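Local coordinates for protein leucine--tRNA ligase (Agrobacterium radiobacter, PDB 5AH5) that probably joins leucine to tRNA(Leu) at the expense of ATP, as a class I aminoacyl-tRNA synthetase with a bound zinc ion, at residues G49-Y54 against C597-K602; G57-R62 against F676-A681; G667-D672 against I682-S687. All coordinates share one frame; numbering follows the deposited sequence.

Interaction 1: G49-Y54 against C597-K602. With LSS (5'-O-(L-leucylsulfamoyl)adenosine), chain I; nucleotides of chain D.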
loop_
_atom_site.group_PDB
_atom_site.type_symbol
_atom_site.label_atom_id
_atom_site.label_comp_id
_atom_site.label_asym_id
_atom_site.label_seq_id
_atom_site.Cartn_x
_atom_site.Cartn_y
_atom_site.Cartn_z
ATOM N N GLY B 49 -9.816 -10.507 6.680
ATOM C CA GLY B 49 -8.686 -9.670 6.407
ATOM C C GLY B 49 -9.044 -8.295 5.929
ATOM O O GLY B 49 -8.425 -7.291 6.353
ATOM N N HIS B 50 -10.032 -8.230 5.005
ATOM C CA HIS B 50 -10.573 -6.960 4.618
ATOM C C HIS B 50 -11.140 -6.177 5.786
ATOM O O HIS B 50 -11.055 -4.971 5.780
ATOM C CB HIS B 50 -11.734 -7.142 3.582
ATOM C CG HIS B 50 -11.326 -7.801 2.296
ATOM N ND1 HIS B 50 -12.036 -8.838 1.747
ATOM C CD2 HIS B 50 -10.372 -7.492 1.391
ATOM C CE1 HIS B 50 -11.535 -9.163 0.573
ATOM N NE2 HIS B 50 -10.508 -8.373 0.344
ATOM N N VAL B 51 -11.897 -6.843 6.656
ATOM C CA VAL B 51 -12.479 -6.209 7.763
ATOM C C VAL B 51 -11.402 -5.490 8.607
ATOM O O VAL B 51 -11.634 -4.373 9.073
ATOM C CB VAL B 51 -13.202 -7.185 8.669
ATOM C CG1 VAL B 51 -13.807 -6.454 9.856
ATOM C CG2 VAL B 51 -14.269 -7.909 7.904
ATOM N N ARG B 52 -10.224 -6.107 8.737
ATOM C CA ARG B 52 -9.126 -5.512 9.519
ATOM C C ARG B 52 -8.601 -4.257 8.817
ATOM O O ARG B 52 -8.429 -3.186 9.434
ATOM C CB ARG B 52 -7.974 -6.480 9.749
ATOM C CG ARG B 52 -6.917 -5.851 10.642
ATOM C CD ARG B 52 -5.696 -6.699 10.775
ATOM N NE ARG B 52 -4.880 -6.263 11.899
ATOM C CZ ARG B 52 -3.693 -6.742 12.175
ATOM N NH1 ARG B 52 -3.190 -7.759 11.431
ATOM N NH2 ARG B 52 -3.003 -6.255 13.231
ATOM N N ASN B 53 -8.313 -4.429 7.536
ATOM C CA ASN B 53 -7.816 -3.388 6.690
ATOM C C ASN B 53 -8.735 -2.115 6.666
ATOM O O ASN B 53 -8.262 -0.965 6.762
ATOM C CB ASN B 53 -7.647 -3.968 5.297
ATOM C CG ASN B 53 -6.855 -3.122 4.383
ATOM O OD1 ASN B 53 -6.356 -3.641 3.370
ATOM N ND2 ASN B 53 -6.744 -1.826 4.658
ATOM N N TYR B 54 -10.024 -2.349 6.684
ATOM C CA TYR B 54 -11.011 -1.323 6.433
ATOM C C TYR B 54 -11.500 -0.706 7.757
ATOM O O TYR B 54 -11.913 0.458 7.829
ATOM C CB TYR B 54 -12.133 -1.859 5.514
ATOM C CG TYR B 54 -11.658 -2.376 4.129
ATOM C CD1 TYR B 54 -10.515 -1.899 3.540
ATOM C CD2 TYR B 54 -12.396 -3.318 3.388
ATOM C CE1 TYR B 54 -10.070 -2.330 2.332
ATOM C CE2 TYR B 54 -11.923 -3.775 2.128
ATOM C CZ TYR B 54 -10.781 -3.307 1.610
ATOM O OH TYR B 54 -10.290 -3.698 0.342
ATOM N N CYS B 597 -13.273 -3.979 17.174
ATOM C CA CYS B 597 -12.370 -3.680 18.364
ATOM C C CYS B 597 -11.406 -4.819 18.691
ATOM O O CYS B 597 -10.256 -4.549 19.022
ATOM C CB CYS B 597 -13.203 -3.348 19.589
ATOM S SG CYS B 597 -13.925 -1.684 19.483
ATOM N N TYR B 598 -11.829 -6.082 18.531
ATOM C CA TYR B 598 -10.877 -7.218 18.640
ATOM C C TYR B 598 -9.779 -7.106 17.645
ATOM O O TYR B 598 -8.622 -7.241 18.010
ATOM C CB TYR B 598 -11.584 -8.573 18.546
ATOM C CG TYR B 598 -10.727 -9.834 18.365
ATOM C CD1 TYR B 598 -9.850 -10.302 19.377
ATOM C CD2 TYR B 598 -10.778 -10.567 17.179
ATOM C CE1 TYR B 598 -9.089 -11.475 19.198
ATOM C CE2 TYR B 598 -10.019 -11.731 17.015
ATOM C CZ TYR B 598 -9.168 -12.171 18.032
ATOM O OH TYR B 598 -8.444 -13.337 17.846
ATOM N N LEU B 599 -10.085 -6.856 16.369
ATOM C CA LEU B 599 -9.001 -6.713 15.381
ATOM C C LEU B 599 -8.084 -5.558 15.656
ATOM O O LEU B 599 -6.904 -5.578 15.259
ATOM C CB LEU B 599 -9.537 -6.562 13.943
ATOM C CG LEU B 599 -10.212 -7.864 13.430
ATOM C CD1 LEU B 599 -11.147 -7.535 12.254
ATOM C CD2 LEU B 599 -9.163 -8.887 13.034
ATOM N N LEU B 600 -8.633 -4.480 16.181
ATOM C CA LEU B 600 -7.816 -3.299 16.386
ATOM C C LEU B 600 -6.983 -3.426 17.713
ATOM O O LEU B 600 -5.891 -2.928 17.787
ATOM C CB LEU B 600 -8.680 -2.026 16.396
ATOM C CG LEU B 600 -9.292 -1.567 15.033
ATOM C CD1 LEU B 600 -9.867 -0.179 15.200
ATOM C CD2 LEU B 600 -8.251 -1.532 13.960
ATOM N N PHE B 601 -7.538 -4.057 18.717
ATOM C CA PHE B 601 -6.873 -4.199 20.029
ATOM C C PHE B 601 -5.919 -5.417 20.111
ATOM O O PHE B 601 -5.079 -5.469 20.968
ATOM C CB PHE B 601 -7.944 -4.242 21.125
ATOM C CG PHE B 601 -7.407 -4.431 22.524
ATOM C CD1 PHE B 601 -6.679 -3.433 23.143
ATOM C CD2 PHE B 601 -7.720 -5.599 23.257
ATOM C CE1 PHE B 601 -6.187 -3.605 24.450
ATOM C CE2 PHE B 601 -7.285 -5.766 24.574
ATOM C CZ PHE B 601 -6.503 -4.769 25.177
ATOM N N LYS B 602 -6.004 -6.383 19.199
ATOM C CA LYS B 602 -5.294 -7.655 19.366
ATOM C C LYS B 602 -3.784 -7.455 19.357
ATOM O O LYS B 602 -3.096 -8.021 20.166
ATOM C CB LYS B 602 -5.725 -8.679 18.292
ATOM C CG LYS B 602 -5.001 -10.009 18.324
ATOM C CD LYS B 602 -5.210 -10.756 19.623
ATOM C CE LYS B 602 -4.873 -12.226 19.431
ATOM N NZ LYS B 602 -4.497 -12.863 20.709
HETATM C C1 LSS I . -6.257 -6.171 -3.823
HETATM N N1 LSS I . -5.142 -9.945 6.194
HETATM O O1 LSS I . -5.213 -6.553 -3.342
HETATM S S1 LSS I . -7.593 -7.658 -2.381
HETATM C C2 LSS I . -4.922 -8.637 6.084
HETATM N N2 LSS I . -7.439 -6.630 -3.454
HETATM O O2 LSS I . -3.741 -6.579 1.754
HETATM N N3 LSS I . -5.222 -7.931 4.972
HETATM O O3 LSS I . -4.841 -4.100 1.251
HETATM C C4 LSS I . -5.779 -8.585 3.926
HETATM N N4 LSS I . -7.517 -5.024 -5.650
HETATM O O4 LSS I . -7.273 -6.274 1.743
HETATM C C5 LSS I . -5.950 -9.964 3.951
HETATM O O5 LSS I . -7.059 -7.023 -1.017
HETATM C C6 LSS I . -5.601 -10.652 5.100
HETATM N N6 LSS I . -5.824 -11.991 5.152
HETATM C C7 LSS I . -5.452 -2.699 -5.480
HETATM N N7 LSS I . -6.470 -10.339 2.754
HETATM C C8 LSS I . -6.570 -9.228 1.973
HETATM C C9 LSS I . -5.681 -3.807 -4.448
HETATM N N9 LSS I . -6.173 -8.160 2.714
HETATM C CA LSS I . -6.221 -5.164 -4.936
HETATM C C10 LSS I . -4.269 -3.095 -6.378
HETATM C C11 LSS I . -5.259 -1.345 -4.709
HETATM O O1A LSS I . -6.867 -8.932 -2.476
HETATM C C21 LSS I . -6.067 -6.778 2.292
HETATM C C22 LSS I . -5.038 -6.591 1.232
HETATM C C23 LSS I . -5.440 -5.256 0.601
HETATM C C24 LSS I . -6.945 -5.307 0.765
HETATM C C25 LSS I . -7.656 -5.847 -0.478
HETATM O O2A LSS I . -8.982 -7.930 -2.081
ATOM P P A D 25 -7.499 -3.845 31.391
ATOM O OP1 A D 25 -8.824 -3.456 31.826
ATOM O OP2 A D 25 -6.546 -4.565 32.224
ATOM O "O5'" A D 25 -7.637 -4.696 30.040
ATOM C "C5'" A D 25 -7.857 -6.073 30.075
ATOM C "C4'" A D 25 -7.574 -6.675 28.729
ATOM O "O4'" A D 25 -6.216 -6.355 28.352
ATOM C "C3'" A D 25 -7.632 -8.195 28.776
ATOM O "O3'" A D 25 -8.941 -8.651 28.551
ATOM C "C2'" A D 25 -6.630 -8.613 27.728
ATOM O "O2'" A D 25 -7.130 -8.702 26.437
ATOM C "C1'" A D 25 -5.581 -7.507 27.838
ATOM N N9 A D 25 -4.463 -7.854 28.705
ATOM C C8 A D 25 -4.090 -7.302 29.910
ATOM N N7 A D 25 -2.988 -7.811 30.401
ATOM C C5 A D 25 -2.631 -8.788 29.481
ATOM C C6 A D 25 -1.554 -9.689 29.427
ATOM N N6 A D 25 -0.606 -9.758 30.355
ATOM N N1 A D 25 -1.464 -10.503 28.344
ATOM C C2 A D 25 -2.413 -10.423 27.405
ATOM N N3 A D 25 -3.476 -9.624 27.351
ATOM C C4 A D 25 -3.505 -8.795 28.410
HETATM O O HOH W 1 -4.625 -4.486 14.175
#
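The helix that begins in the predicted HIGH region of this class I synthetase leans on helix 592-601 where Val51 and Arg52 meet Leu599. One methyl does most of the work: Leu599 CD1 lies 3.7 Å from Val51 CG1, the two side chains crossing at about a right angle, and 3.9 Å from Arg52 N, where it rests on the helix backbone. The polar half of the contact runs through water. With CG anti to the backbone N (chi1 -176°) and the rest of the chain extended, the guanidinium of Arg52 is carried past the leucine. Arg52 NH2 donates to a water lying in the guanidinium plane, 2.6 Å away, and that water donates to Leu599 O at 2.7 Å. Arg52 NH1 is held by Ala607 O, so the guanidinium has a protein partner at NH1 and a water at NH2.

Other side chains of the same helix serve the leucyl-sulfamoyl-adenosine. His50 NE2 donates to the sulfamoyl oxygen O2A at 2.9 Å, and the ribose hydroxyl O3 donates to Asn53 OD1 at 2.6 Å. The first turns of helix 48-66 thus hold the adenylate analogue with some residues and pack with others. Beyond the pair, Ile609 of strand 609-610 touches both Arg52 and Leu599, while Leu600 turns to Phe678 and Ile682 of helix 678-695.

Interaction 2: G57-R62 against F676-A681. With nucleotides of chain D.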
loop_
_atom_site.group_PDB
_atom_site.type_symbol
_atom_site.label_atom_id
_atom_site.label_comp_id
_atom_site.label_asym_id
_atom_site.label_seq_id
_atom_site.Cartn_x
_atom_site.Cartn_y
_atom_site.Cartn_z
ATOM N N GLY B 57 -9.263 2.272 8.548
ATOM C CA GLY B 57 -9.630 3.445 7.813
ATOM C C GLY B 57 -10.856 4.061 8.359
ATOM O O GLY B 57 -10.897 5.272 8.467
ATOM N N ASP B 58 -11.860 3.259 8.746
ATOM C CA ASP B 58 -13.045 3.847 9.280
ATOM C C ASP B 58 -12.840 4.597 10.648
ATOM O O ASP B 58 -13.466 5.601 10.914
ATOM C CB ASP B 58 -14.102 2.802 9.548
ATOM C CG ASP B 58 -15.474 3.427 9.761
ATOM O OD1 ASP B 58 -15.882 4.264 8.928
ATOM O OD2 ASP B 58 -16.153 3.117 10.765
ATOM N N THR B 59 -12.095 3.954 11.548
ATOM C CA THR B 59 -11.745 4.512 12.816
ATOM C C THR B 59 -11.055 5.854 12.631
ATOM O O THR B 59 -11.461 6.844 13.253
ATOM C CB THR B 59 -10.927 3.484 13.655
ATOM O OG1 THR B 59 -11.837 2.428 14.032
ATOM C CG2 THR B 59 -10.373 4.139 14.925
ATOM N N LEU B 60 -10.023 5.903 11.795
ATOM C CA LEU B 60 -9.367 7.121 11.544
ATOM C C LEU B 60 -10.358 8.162 10.972
ATOM O O LEU B 60 -10.446 9.296 11.437
ATOM C CB LEU B 60 -8.227 6.871 10.564
ATOM C CG LEU B 60 -7.482 8.120 10.138
ATOM C CD1 LEU B 60 -6.916 8.872 11.351
ATOM C CD2 LEU B 60 -6.368 7.700 9.233
ATOM N N ALA B 61 -11.139 7.763 9.960
ATOM C CA ALA B 61 -12.000 8.713 9.289
ATOM C C ALA B 61 -13.014 9.320 10.278
ATOM O O ALA B 61 -13.225 10.502 10.250
ATOM C CB ALA B 61 -12.750 8.053 8.130
ATOM N N ARG B 62 -13.656 8.501 11.101
ATOM C CA ARG B 62 -14.619 8.977 12.041
ATOM C C ARG B 62 -14.013 10.003 13.035
ATOM O O ARG B 62 -14.644 10.975 13.371
ATOM C CB ARG B 62 -15.175 7.801 12.848
ATOM C CG ARG B 62 -16.215 7.002 12.080
ATOM C CD ARG B 62 -16.617 5.790 12.879
ATOM N NE ARG B 62 -17.582 4.966 12.199
ATOM C CZ ARG B 62 -18.901 5.050 12.282
ATOM N NH1 ARG B 62 -19.510 5.962 13.009
ATOM N NH2 ARG B 62 -19.637 4.176 11.602
ATOM N N PHE B 676 -1.780 5.211 13.968
ATOM C CA PHE B 676 -2.198 3.809 13.873
ATOM C C PHE B 676 -1.865 2.908 15.066
ATOM O O PHE B 676 -1.810 1.680 14.910
ATOM C CB PHE B 676 -1.683 3.171 12.521
ATOM C CG PHE B 676 -2.547 3.520 11.311
ATOM C CD1 PHE B 676 -2.771 4.844 10.960
ATOM C CD2 PHE B 676 -3.104 2.510 10.505
ATOM C CE1 PHE B 676 -3.543 5.163 9.839
ATOM C CE2 PHE B 676 -3.915 2.805 9.408
ATOM C CZ PHE B 676 -4.128 4.126 9.056
ATOM N N HIS B 677 -1.646 3.503 16.240
ATOM C CA HIS B 677 -1.522 2.761 17.486
ATOM C C HIS B 677 -2.890 2.550 18.105
ATOM O O HIS B 677 -3.152 2.975 19.262
ATOM C CB HIS B 677 -0.542 3.507 18.416
ATOM C CG HIS B 677 0.876 3.423 17.951
ATOM N ND1 HIS B 677 1.948 3.397 18.822
ATOM C CD2 HIS B 677 1.390 3.208 16.720
ATOM C CE1 HIS B 677 3.062 3.248 18.131
ATOM N NE2 HIS B 677 2.749 3.144 16.852
ATOM N N PHE B 678 -3.766 1.814 17.372
ATOM C CA PHE B 678 -5.129 1.625 17.778
ATOM C C PHE B 678 -5.188 0.812 19.022
ATOM O O PHE B 678 -6.107 1.008 19.858
ATOM C CB PHE B 678 -5.989 0.893 16.708
ATOM C CG PHE B 678 -5.960 1.563 15.382
ATOM C CD1 PHE B 678 -6.680 2.718 15.162
ATOM C CD2 PHE B 678 -5.171 1.059 14.375
ATOM C CE1 PHE B 678 -6.656 3.337 13.922
ATOM C CE2 PHE B 678 -5.115 1.671 13.134
ATOM C CZ PHE B 678 -5.861 2.823 12.909
ATOM N N ASN B 679 -4.298 -0.159 19.129
ATOM C CA ASN B 679 -4.371 -1.025 20.318
ATOM C C ASN B 679 -4.042 -0.211 21.578
ATOM O O ASN B 679 -4.738 -0.350 22.576
ATOM C CB ASN B 679 -3.455 -2.245 20.255
ATOM C CG ASN B 679 -2.028 -1.890 20.014
ATOM O OD1 ASN B 679 -1.740 -0.798 19.547
ATOM N ND2 ASN B 679 -1.115 -2.804 20.325
ATOM N N ALA B 680 -3.082 0.681 21.471
ATOM C CA ALA B 680 -2.745 1.553 22.694
ATOM C C ALA B 680 -3.848 2.545 22.978
ATOM O O ALA B 680 -4.161 2.820 24.120
ATOM C CB ALA B 680 -1.438 2.244 22.497
ATOM N N ALA B 681 -4.561 3.011 21.932
ATOM C CA ALA B 681 -5.687 3.933 22.181
ATOM C C ALA B 681 -6.838 3.255 22.914
ATOM O O ALA B 681 -7.521 3.813 23.802
ATOM C CB ALA B 681 -6.156 4.524 20.848
ATOM P P A D 15 2.769 2.243 22.251
ATOM O OP1 A D 15 1.904 3.339 21.762
ATOM O OP2 A D 15 3.547 1.444 21.322
ATOM O "O5'" A D 15 3.800 2.889 23.290
ATOM C "C5'" A D 15 3.379 3.736 24.390
ATOM C "C4'" A D 15 4.572 4.035 25.303
ATOM O "O4'" A D 15 4.923 2.874 26.115
ATOM C "C3'" A D 15 5.879 4.371 24.589
ATOM O "O3'" A D 15 5.943 5.758 24.343
ATOM C "C2'" A D 15 6.935 4.073 25.649
ATOM O "O2'" A D 15 7.052 5.096 26.608
ATOM C "C1'" A D 15 6.335 2.865 26.349
ATOM N N9 A D 15 6.912 1.637 25.814
ATOM C C8 A D 15 6.524 0.901 24.719
ATOM N N7 A D 15 7.263 -0.158 24.510
ATOM C C5 A D 15 8.181 -0.136 25.554
ATOM C C6 A D 15 9.223 -1.005 25.917
ATOM N N6 A D 15 9.527 -2.112 25.243
ATOM N N1 A D 15 9.964 -0.684 27.004
ATOM C C2 A D 15 9.645 0.416 27.688
ATOM N N3 A D 15 8.673 1.297 27.461
ATOM C C4 A D 15 7.977 0.965 26.359
ATOM P P A D 14 2.793 -3.020 20.900
ATOM O OP1 A D 14 2.028 -2.314 19.785
ATOM O OP2 A D 14 4.161 -3.373 20.678
ATOM O "O5'" A D 14 2.605 -2.186 22.247
ATOM C "C5'" A D 14 1.309 -1.868 22.728
ATOM C "C4'" A D 14 1.426 -1.007 23.943
ATOM O "O4'" A D 14 1.888 -1.804 25.075
ATOM C "C3'" A D 14 2.427 0.137 23.835
ATOM O "O3'" A D 14 1.858 1.275 23.166
ATOM C "C2'" A D 14 2.745 0.414 25.303
ATOM O "O2'" A D 14 1.760 1.196 25.935
ATOM C "C1'" A D 14 2.662 -0.982 25.919
ATOM N N9 A D 14 3.927 -1.650 26.216
ATOM C C8 A D 14 4.473 -2.777 25.658
ATOM N N7 A D 14 5.576 -3.172 26.238
ATOM C C5 A D 14 5.767 -2.246 27.250
ATOM C C6 A D 14 6.760 -2.115 28.238
ATOM N N6 A D 14 7.808 -2.932 28.342
ATOM N N1 A D 14 6.668 -1.066 29.089
ATOM C C2 A D 14 5.615 -0.247 28.985
ATOM N N3 A D 14 4.598 -0.288 28.119
ATOM C C4 A D 14 4.749 -1.314 27.260
#
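Asp58 OD2, on the helix that presents Thr59 and Leu60 to Phe678 and Phe676, is gripped by two arginines. The contact joins this catalytic-domain helix, 48-66, to the turn that opens helix 678-695 of the anticodon-binding domain. Arg62 NE, one turn on from Asp58, forms a salt bridge with Asp58 OD2 at 2.7 Å, and Arg596 NH2 of helix 592-601 forms another. The oxygen lies in the guanidinium plane of Arg62 and is approached on its syn side, though 33° out of the carboxylate plane. Asp58 OD1 is taken by Gly116 N, so both carboxylate oxygens are held.

Phe676, with positive phi, is the C-prime residue of a Schellman motif ending helix 653-674, and His677 is the N-cap of the next helix. Across the start of that helix the two phenylalanines lean on each other: Phe678 CZ sits 3.6 Å above one face of the Phe676 ring, offset toward its rim. Phe676 also stacks with Tyr560. Leu60 crosses Phe676 at about a right angle, bringing Leu60 CD2 to 3.8 Å from Phe676 CE1. Thr59 OG1 is hydrogen-bonded to Pro717 O; with OG1 beside the backbone N (chi1 -70°), CG2 is left anti to that N and lies against the Phe678 ring, the two side chains sliding past each other in opposite directions.

The far side of the turn faces RNA. His677 ND1 donates in its ring plane to OP1 of A15 of chain D at 2.9 Å, and Asn679 ND2 donates to OP1 of A14 of chain D at 3.2 Å, almost straight at 176°. The apolar side closes where Thr59 CG2 stands 3.9 Å from Phe678 CE1.

Interaction 3: G667-D672 against I682-S687. With nucleotides of chain D.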
loop_
_atom_site.group_PDB
_atom_site.type_symbol
_atom_site.label_atom_id
_atom_site.label_comp_id
_atom_site.label_asym_id
_atom_site.label_seq_id
_atom_site.Cartn_x
_atom_site.Cartn_y
_atom_site.Cartn_z
ATOM N N GLY B 667 -5.793 13.128 24.921
ATOM C CA GLY B 667 -4.537 13.390 24.209
ATOM C C GLY B 667 -3.946 12.132 23.592
ATOM O O GLY B 667 -3.402 12.157 22.473
ATOM N N LYS B 668 -4.035 11.035 24.335
ATOM C CA LYS B 668 -3.385 9.822 23.963
ATOM C C LYS B 668 -4.176 9.073 22.812
ATOM O O LYS B 668 -3.570 8.642 21.871
ATOM C CB LYS B 668 -3.249 8.964 25.194
ATOM C CG LYS B 668 -2.342 7.776 25.032
ATOM C CD LYS B 668 -1.946 7.297 26.425
ATOM C CE LYS B 668 -1.678 5.803 26.488
ATOM N NZ LYS B 668 -2.003 5.283 27.854
ATOM N N VAL B 669 -5.497 9.034 22.922
ATOM C CA VAL B 669 -6.383 8.475 21.953
ATOM C C VAL B 669 -6.240 9.228 20.647
ATOM O O VAL B 669 -6.065 8.600 19.608
ATOM C CB VAL B 669 -7.823 8.505 22.425
ATOM C CG1 VAL B 669 -8.773 8.125 21.252
ATOM C CG2 VAL B 669 -7.981 7.481 23.523
ATOM N N THR B 670 -6.254 10.560 20.726
ATOM C CA THR B 670 -6.059 11.436 19.562
ATOM C C THR B 670 -4.745 11.136 18.820
ATOM O O THR B 670 -4.719 10.801 17.588
ATOM C CB THR B 670 -6.162 12.968 19.966
ATOM O OG1 THR B 670 -7.402 13.227 20.655
ATOM C CG2 THR B 670 -6.107 13.844 18.756
ATOM N N ALA B 671 -3.645 11.197 19.553
ATOM C CA ALA B 671 -2.311 10.983 18.969
ATOM C C ALA B 671 -2.150 9.531 18.462
ATOM O O ALA B 671 -1.533 9.309 17.419
ATOM C CB ALA B 671 -1.189 11.314 19.977
ATOM N N ASP B 672 -2.704 8.555 19.199
ATOM C CA ASP B 672 -2.499 7.171 18.848
ATOM C C ASP B 672 -3.291 6.736 17.578
ATOM O O ASP B 672 -2.782 5.974 16.824
ATOM C CB ASP B 672 -2.811 6.256 20.003
ATOM C CG ASP B 672 -1.605 6.190 21.072
ATOM O OD1 ASP B 672 -0.409 6.545 20.777
ATOM O OD2 ASP B 672 -1.891 5.731 22.174
ATOM N N ILE B 682 -7.116 2.020 22.526
ATOM C CA ILE B 682 -8.191 1.309 23.114
ATOM C C ILE B 682 -7.780 0.988 24.584
ATOM O O ILE B 682 -8.609 1.004 25.484
ATOM C CB ILE B 682 -8.545 0.014 22.297
ATOM C CG1 ILE B 682 -9.270 0.405 20.963
ATOM C CG2 ILE B 682 -9.485 -0.849 23.099
ATOM C CD1 ILE B 682 -9.397 -0.763 19.980
ATOM N N ALA B 683 -6.538 0.615 24.816
ATOM C CA ALA B 683 -6.069 0.389 26.248
ATOM C C ALA B 683 -6.297 1.608 27.135
ATOM O O ALA B 683 -6.750 1.489 28.266
ATOM C CB ALA B 683 -4.630 -0.019 26.278
ATOM N N ALA B 684 -6.101 2.788 26.566
ATOM C CA ALA B 684 -6.322 4.035 27.279
ATOM C C ALA B 684 -7.744 4.207 27.643
ATOM O O ALA B 684 -8.052 4.665 28.727
ATOM C CB ALA B 684 -5.822 5.188 26.459
ATOM N N ILE B 685 -8.662 3.792 26.773
ATOM C CA ILE B 685 -10.088 3.882 27.083
ATOM C C ILE B 685 -10.536 2.858 28.111
ATOM O O ILE B 685 -11.448 3.096 28.931
ATOM C CB ILE B 685 -10.930 3.739 25.765
ATOM C CG1 ILE B 685 -10.705 4.946 24.811
ATOM C CG2 ILE B 685 -12.396 3.580 26.083
ATOM C CD1 ILE B 685 -11.022 4.679 23.336
ATOM N N MET B 686 -10.019 1.649 28.000
ATOM C CA MET B 686 -10.224 0.662 29.080
ATOM C C MET B 686 -9.635 1.166 30.472
ATOM O O MET B 686 -10.254 0.960 31.506
ATOM C CB MET B 686 -9.567 -0.668 28.736
ATOM C CG MET B 686 -10.201 -1.405 27.545
ATOM S SD MET B 686 -9.549 -3.066 27.269
ATOM C CE MET B 686 -8.300 -2.561 26.206
ATOM N N SER B 687 -8.501 1.841 30.458
ATOM C CA SER B 687 -7.932 2.464 31.707
ATOM C C SER B 687 -8.923 3.411 32.283
ATOM O O SER B 687 -9.217 3.327 33.449
ATOM C CB SER B 687 -6.651 3.247 31.459
ATOM O OG SER B 687 -5.552 2.381 31.324
ATOM P P C D 24 -3.044 -1.055 33.734
ATOM O OP1 C D 24 -4.002 -0.218 34.432
ATOM O OP2 C D 24 -2.486 -2.271 34.280
ATOM O "O5'" C D 24 -3.752 -1.569 32.379
ATOM C "C5'" C D 24 -4.488 -0.658 31.540
ATOM C "C4'" C D 24 -4.889 -1.350 30.229
ATOM O "O4'" C D 24 -3.720 -1.553 29.404
ATOM C "C3'" C D 24 -5.449 -2.743 30.376
ATOM O "O3'" C D 24 -6.781 -2.597 30.854
ATOM C "C2'" C D 24 -5.245 -3.285 28.985
ATOM O "O2'" C D 24 -6.047 -2.690 27.976
ATOM C "C1'" C D 24 -3.851 -2.752 28.685
ATOM N N1 C D 24 -2.781 -3.672 29.070
ATOM C C2 C D 24 -2.536 -4.742 28.220
ATOM O O2 C D 24 -3.207 -4.837 27.178
ATOM N N3 C D 24 -1.574 -5.631 28.537
ATOM C C4 C D 24 -0.881 -5.490 29.676
ATOM N N4 C D 24 0.097 -6.369 29.933
ATOM C C5 C D 24 -1.149 -4.432 30.591
ATOM C C6 C D 24 -2.097 -3.553 30.252
HETATM O O HOH W 2 -3.079 2.362 29.216
#
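Flat groups stay at the margins of the meeting between Val669 and Ile685: Trp741 and Phe718, from loops, touch Val669 and Ile685 respectively, and the joint itself is aliphatic. Val669 CG2 comes within 3.9 Å of Ile685 CG1, the two branched side chains crossing at about a right angle. The isoleucine gets there because CG1 stands anti to the carbonyl carbon (chi1 -67°) and CD1 extends the branch alongside the same valine methyl. Ala684 lies beside them, its CB 4.3 Å from Val669 CG2, a small residue at the point where the two backbones come nearest.

Lys668 covers the alanine from the outer side. Its extended chain reaches over to Ala684, with Lys668 NZ 4.1 Å from Ala684 CB. The ammonium then makes a weak bond to a water that also meets Ser687 OG at 3.2 Å. The RNA lies close by: Ser687 OG is 3.2 Å from C5' of C24 of chain D.

The axes of segments 667-672 and 682-687 approach to 9.2 Å, with their directions 164° apart, nearly antiparallel. This is an alpha-helical hairpin, with helix 653-674 and helix 678-695 joined by a short turn, as expected in the helical bundle of the anticodon-binding domain of class I synthetases.

Overall arrangement
The three contacts form a chain of neighbours leading from the adenylate pocket into the anticodon-binding domain. Interactions 1 and 2 have centres about 10 Å apart and share helix 48-66; interactions 2 and 3, also about 10 Å apart, share helix 678-695. Interactions 1 and 3 lie about 17 Å apart and follow one another in sequence, whereas interaction 2 crosses both, pairing a segment near the N-terminus with one more than 600 residues later. Leu600 bridges the first two, its CD1 3.5 Å from Thr59 OG1. The contacts thus link the catalytic domain to the RNA-contacting hairpin, consistent with the two being held in a set relation.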